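Local coordinates for putative nucleoprotein (Infectious salmon anemia virus, PDB 4EWC), which encapsidates the negative-strand viral RNA, shielding it from nucleases and forming the ribonucleoprotein that is the template for transcription and replication, at residues A[289-294]-A[378-383]. Sequence-based numbering, arbitrary orientation.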
ATOM      1  N   ALA A 289      -6.252 -11.021  20.032  1.00 50.16           N
ATOM      2  CA  ALA A 289      -6.826 -10.918  18.692  1.00 50.34           C
ATOM      3  C   ALA A 289      -5.796 -10.850  17.547  1.00 47.13           C
ATOM      4  O   ALA A 289      -6.089 -11.258  16.440  1.00 47.18           O
ATOM      5  CB  ALA A 289      -7.773  -9.711  18.625  1.00 50.34           C
ATOM      6  N   SER A 290      -4.600 -10.338  17.816  1.00 48.08           N
ATOM      7  CA  SER A 290      -3.561 -10.227  16.791  1.00 48.54           C
ATOM      8  C   SER A 290      -3.137 -11.588  16.214  1.00 46.99           C
ATOM      9  O   SER A 290      -2.685 -11.674  15.077  1.00 48.47           O
ATOM     10  CB  SER A 290      -2.327  -9.494  17.326  1.00 49.07           C
ATOM     11  OG  SER A 290      -2.645  -8.189  17.776  1.00 52.69           O
ATOM     12  N   TYR A 291      -3.303 -12.641  17.009  1.00 44.75           N
ATOM     13  CA  TYR A 291      -2.991 -14.001  16.605  1.00 45.14           C
ATOM     14  C   TYR A 291      -4.031 -14.619  15.688  1.00 48.17           C
ATOM     15  O   TYR A 291      -3.972 -15.816  15.396  1.00 48.91           O
ATOM     16  CB  TYR A 291      -2.840 -14.896  17.838  1.00 49.37           C
ATOM     17  CG  TYR A 291      -1.767 -14.418  18.769  1.00 47.45           C
ATOM     18  CD1 TYR A 291      -0.552 -13.965  18.269  1.00 43.85           C
ATOM     19  CD2 TYR A 291      -1.976 -14.385  20.143  1.00 49.78           C
ATOM     20  CE1 TYR A 291       0.420 -13.510  19.099  1.00 50.08           C
ATOM     21  CE2 TYR A 291      -1.001 -13.921  20.995  1.00 49.34           C
ATOM     22  CZ  TYR A 291       0.196 -13.485  20.470  1.00 52.72           C
ATOM     23  OH  TYR A 291       1.176 -13.029  21.314  1.00 50.80           O
ATOM     24  N   THR A 292      -4.996 -13.821  15.244  1.00 50.45           N
ATOM     25  CA  THR A 292      -6.044 -14.328  14.355  1.00 46.49           C
ATOM     26  C   THR A 292      -5.428 -14.762  13.036  1.00 44.18           C
ATOM     27  O   THR A 292      -5.844 -15.754  12.452  1.00 45.23           O
ATOM     28  CB  THR A 292      -7.140 -13.290  14.110  1.00 51.07           C
ATOM     29  OG1 THR A 292      -7.685 -12.879  15.372  1.00 55.78           O
ATOM     30  CG2 THR A 292      -8.271 -13.875  13.241  1.00 45.60           C
ATOM     31  N   THR A 293      -4.399 -14.043  12.596  1.00 48.79           N
ATOM     32  CA  THR A 293      -3.710 -14.384  11.355  1.00 44.19           C
ATOM     33  C   THR A 293      -3.117 -15.795  11.366  1.00 41.83           C
ATOM     34  O   THR A 293      -2.797 -16.345  10.322  1.00 48.34           O
ATOM     35  CB  THR A 293      -2.631 -13.336  10.964  1.00 47.88           C
ATOM     36  OG1 THR A 293      -1.536 -13.381  11.886  1.00 47.71           O
ATOM     37  CG2 THR A 293      -3.236 -11.921  10.941  1.00 48.29           C
ATOM     38  N   LEU A 294      -3.015 -16.394  12.545  1.00 42.58           N
ATOM     39  CA  LEU A 294      -2.540 -17.761  12.662  1.00 40.71           C
ATOM     40  C   LEU A 294      -3.664 -18.789  12.587  1.00 42.01           C
ATOM     41  O   LEU A 294      -3.426 -19.986  12.798  1.00 41.01           O
ATOM     42  CB  LEU A 294      -1.773 -17.954  13.968  1.00 42.84           C
ATOM     43  CG  LEU A 294      -0.632 -16.959  14.186  1.00 44.95           C
ATOM     44  CD1 LEU A 294      -0.034 -17.164  15.571  1.00 40.79           C
ATOM     45  CD2 LEU A 294       0.410 -17.058  13.079  1.00 38.60           C
ATOM     46  N   SER A 378       6.217 -14.999  17.759  1.00 45.22           N
ATOM     47  CA  SER A 378       7.252 -15.413  16.838  1.00 47.94           C
ATOM     48  C   SER A 378       6.631 -15.884  15.531  1.00 46.99           C
ATOM     49  O   SER A 378       7.164 -15.645  14.446  1.00 47.84           O
ATOM     50  CB  SER A 378       8.134 -16.515  17.447  1.00 49.50           C
ATOM     51  OG  SER A 378       7.457 -17.759  17.534  1.00 47.04           O
ATOM     52  N   PHE A 379       5.485 -16.536  15.652  1.00 44.36           N
ATOM     53  CA  PHE A 379       4.777 -17.062  14.501  1.00 43.58           C
ATOM     54  C   PHE A 379       4.266 -15.948  13.590  1.00 44.60           C
ATOM     55  O   PHE A 379       4.113 -16.155  12.400  1.00 45.14           O
ATOM     56  CB  PHE A 379       3.660 -17.992  14.958  1.00 40.50           C
ATOM     57  CG  PHE A 379       4.104 -19.409  15.101  1.00 41.12           C
ATOM     58  CD1 PHE A 379       4.827 -20.018  14.075  1.00 44.39           C
ATOM     59  CD2 PHE A 379       3.822 -20.140  16.245  1.00 40.17           C
ATOM     60  CE1 PHE A 379       5.250 -21.340  14.185  1.00 44.55           C
ATOM     61  CE2 PHE A 379       4.252 -21.460  16.369  1.00 42.83           C
ATOM     62  CZ  PHE A 379       4.977 -22.062  15.338  1.00 43.37           C
ATOM     63  N   LEU A 380       4.030 -14.770  14.154  1.00 47.01           N
ATOM     64  CA  LEU A 380       3.720 -13.596  13.355  1.00 46.97           C
ATOM     65  C   LEU A 380       4.945 -13.088  12.603  1.00 43.15           C
ATOM     66  O   LEU A 380       4.825 -12.555  11.511  1.00 38.08           O
ATOM     67  CB  LEU A 380       3.203 -12.459  14.233  1.00 45.05           C
ATOM     68  CG  LEU A 380       1.995 -12.688  15.121  1.00 49.11           C
ATOM     69  CD1 LEU A 380       1.643 -11.350  15.727  1.00 50.29           C
ATOM     70  CD2 LEU A 380       0.811 -13.287  14.354  1.00 47.01           C
ATOM     71  N   ILE A 381       6.112 -13.217  13.217  1.00 42.42           N
ATOM     72  CA  ILE A 381       7.359 -12.885  12.551  1.00 44.92           C
ATOM     73  C   ILE A 381       7.788 -13.939  11.497  1.00 45.25           C
ATOM     74  O   ILE A 381       8.175 -13.595  10.375  1.00 43.35           O
ATOM     75  CB  ILE A 381       8.498 -12.718  13.577  1.00 48.42           C
ATOM     76  CG1 ILE A 381       8.188 -11.576  14.549  1.00 47.04           C
ATOM     77  CG2 ILE A 381       9.848 -12.486  12.873  1.00 45.95           C
ATOM     78  CD1 ILE A 381       9.020 -11.645  15.833  1.00 44.48           C
ATOM     79  N   ASP A 382       7.736 -15.215  11.876  1.00 41.62           N
ATOM     80  CA  ASP A 382       8.144 -16.308  11.012  1.00 43.55           C
ATOM     81  C   ASP A 382       7.061 -17.376  10.922  1.00 47.35           C
ATOM     82  O   ASP A 382       7.044 -18.288  11.744  1.00 50.64           O
ATOM     83  CB  ASP A 382       9.398 -16.971  11.570  1.00 47.14           C
ATOM     84  CG  ASP A 382      10.663 -16.189  11.277  1.00 51.22           C
ATOM     85  OD1 ASP A 382      10.999 -16.049  10.076  1.00 48.63           O
ATOM     86  OD2 ASP A 382      11.334 -15.733  12.249  1.00 51.08           O
ATOM     87  N   PRO A 383       6.169 -17.276   9.919  1.00 43.71           N
ATOM     88  CA  PRO A 383       5.003 -18.172   9.791  1.00 45.22           C
ATOM     89  C   PRO A 383       5.350 -19.663   9.911  1.00 46.23           C
ATOM     90  O   PRO A 383       6.443 -20.073   9.516  1.00 48.97           O
ATOM     91  CB  PRO A 383       4.476 -17.880   8.373  1.00 40.80           C
ATOM     92  CG  PRO A 383       4.999 -16.539   8.030  1.00 43.02           C
ATOM     93  CD  PRO A 383       6.277 -16.325   8.797  1.00 42.70           C
TER
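Leu-380 reaches across to the 3-10 segment 289-294 and spreads its two methyls over different neighbours. Its CG lies anti to the carbonyl carbon (chi1 -56°). CD1 comes within 4.2 Å of Tyr-291 CE1, oblique to the ring. The other branch, CD2, lies 3.4 Å from Thr-293 OG1 and 3.9 Å from Leu-294 CG, with the carbonyl O of Ser-290 also close by. A forked aliphatic chain suits this spot, since its methyls touch different neighbours at once. Leu-294, apolar to match, crosses Phe-379 at about a right angle, its CD1 3.8 Å from Phe-379 CB; the end of the phenylalanine leads away, and its side chain also touches Pro-384.

Tyr-291 combines an apolar ring for Leu-380 with a hydroxyl that hydrogen-bonds Thr-377 OG1 on the same helix, 369-381. Thr-293 and Ser-290 instead offer small hydroxyls to the second subunit, another copy of the protein: OG1 hydrogen-bonds Asn-517 OD1 and OG the backbone O of Trp-514, both of that subunit. Within the segment, Ala-289 O accepts from both Thr-292 N and Thr-292 OG1. This buried intrachain contact, bordering the second subunit, thus joins the C-terminal end of helix 369-381 to a 3-10 helix within the nucleoprotein's helical-bundle region.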